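Local structure of carbohydrate kinase, pfkB family (Enterococcus faecalis, 3KTN) at the interface of chains A and B. The protein probably phosphorylates a sugar acid, most likely 2-keto-3-deoxygluconate, as a kinase of the pfkB (ribokinase-like) family. Sequence-based numbering; all coordinates share one arbitrary frame. Chains: chain A/B, Carbohydrate kinase, pfkB family.

The interface of chains A and B. Residues chain A 13, 15, 62, 85-87; chain B 91, 106.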
# COMPACT_ATOMS: atom_id res chain seq x y z
N LEU A 13 -20.70 -1.97 -6.34
CA LEU A 13 -19.38 -1.72 -5.76
C LEU A 13 -18.76 -3.09 -5.53
O LEU A 13 -19.41 -3.97 -4.98
CB LEU A 13 -19.50 -1.04 -4.40
CG LEU A 13 -19.66 0.47 -4.21
CD1 LEU A 13 -20.48 1.07 -5.30
CD2 LEU A 13 -20.29 0.71 -2.84
N PHE A 15 -15.53 -4.97 -3.72
CA PHE A 15 -14.44 -4.78 -2.77
C PHE A 15 -13.54 -6.01 -2.86
O PHE A 15 -14.00 -7.13 -2.71
CB PHE A 15 -14.99 -4.64 -1.35
CG PHE A 15 -15.82 -3.41 -1.15
CD1 PHE A 15 -15.24 -2.14 -1.14
CD2 PHE A 15 -17.20 -3.51 -0.96
CE1 PHE A 15 -16.00 -1.00 -0.94
CE2 PHE A 15 -17.98 -2.37 -0.76
CZ PHE A 15 -17.38 -1.11 -0.75
N LEU A 62 -20.66 9.07 -3.10
CA LEU A 62 -20.40 7.73 -3.61
C LEU A 62 -20.99 7.61 -5.01
O LEU A 62 -20.37 7.06 -5.93
CB LEU A 62 -21.01 6.68 -2.68
CG LEU A 62 -20.67 5.22 -3.01
CD1 LEU A 62 -19.17 4.99 -2.84
CD2 LEU A 62 -21.46 4.30 -2.08
N ASP A 85 -30.31 6.16 -2.21
CA ASP A 85 -29.17 6.52 -1.38
C ASP A 85 -28.12 5.42 -1.35
O ASP A 85 -26.95 5.67 -1.06
CB ASP A 85 -29.64 6.77 0.05
CG ASP A 85 -30.73 7.80 0.13
OD1 ASP A 85 -30.43 9.00 -0.06
OD2 ASP A 85 -31.90 7.41 0.38
N HIS A 86 -28.54 4.20 -1.65
CA HIS A 86 -27.69 3.03 -1.58
C HIS A 86 -27.23 2.47 -2.93
O HIS A 86 -27.87 2.66 -3.96
CB HIS A 86 -28.48 1.96 -0.81
CG HIS A 86 -27.74 0.68 -0.59
ND1 HIS A 86 -26.76 0.53 0.36
CD2 HIS A 86 -27.90 -0.54 -1.16
CE1 HIS A 86 -26.35 -0.72 0.38
NE2 HIS A 86 -27.02 -1.40 -0.54
N ILE A 87 -26.08 1.80 -2.91
CA ILE A 87 -25.55 1.16 -4.11
C ILE A 87 -25.27 -0.29 -3.72
O ILE A 87 -24.75 -0.56 -2.63
CB ILE A 87 -24.24 1.82 -4.60
CG1 ILE A 87 -24.51 3.27 -5.00
CG2 ILE A 87 -23.71 1.05 -5.81
CD1 ILE A 87 -23.29 3.99 -5.58
N PHE B 91 -18.95 5.28 4.38
CA PHE B 91 -17.65 5.69 3.89
C PHE B 91 -17.27 6.94 4.66
O PHE B 91 -18.14 7.76 4.98
CB PHE B 91 -17.72 6.01 2.40
CG PHE B 91 -17.90 4.79 1.54
CD1 PHE B 91 -16.80 4.20 0.91
CD2 PHE B 91 -19.15 4.20 1.40
CE1 PHE B 91 -16.95 3.03 0.16
CE2 PHE B 91 -19.31 3.03 0.66
CZ PHE B 91 -18.20 2.44 0.04
N GLN B 106 -24.60 3.90 3.76
CA GLN B 106 -25.17 2.98 2.78
C GLN B 106 -26.39 2.40 3.51
O GLN B 106 -26.71 2.86 4.61
CB GLN B 106 -24.18 1.88 2.43
CG GLN B 106 -23.13 2.31 1.42
CD GLN B 106 -23.56 2.06 -0.01
OE1 GLN B 106 -24.31 2.85 -0.60
NE2 GLN B 106 -23.09 0.95 -0.59
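B:Gln106 reaches A:Ile87 through a chain that kinks at its second torsion (chi2 -90°), which turns the side-chain amide toward the backbone of chain A. There it pairs with the main chain of A:Ile87 at both ends. A:Ile87 N donates to the carbonyl B:Gln106 OE1 at 3.1 Å, tilted from the carbonyl plane. In return B:Gln106 NE2 gives a hydrogen bond to A:Ile87 O at 3.0 Å, meeting a lone pair in the plane of that carbonyl, although A:Ile87 O lies 28° out of the plane of the glutamine amide. Together the two bonds fix the rotation of the amide and satisfy both backbone groups of A:Ile87, much as a neighbouring strand would.

An imidazole and two leucine methyls flank this amide. With CG anti to the backbone N (chi1 -178°), A:His86 swings its ring over to the glutamine, crossing that chain at about a right angle, ring and amide planes only moderately inclined; A:His86 ND1 is 3.6 Å from B:Gln106 CB. A:Leu62 CD2 comes within 3.7 Å of B:Gln106 CD, while A:Leu13 CD2 sits 3.6 Å from B:Gln106 NE2.

B:Phe91 carries the hydrophobic half of the patch. A:Leu62 lies over one face of its ring, CD1 offset toward the rim and CD2 3.7 Å from B:Phe91 CE2. The ring's end points at A:Phe15, B:Phe91 CZ lying in the A:Phe15 ring plane, 3.7 Å from A:Phe15 CZ.

Chain A contributes strand 12-16, helix 61-72 and the loop running into strand 88-93; chain B contributes strand 88-93 and the loop just after strand 101-105. The contacts recur with chains exchanged; this two-fold pairing may be a dimer of the kind known in this family, though the structure alone does not show that it forms in solution.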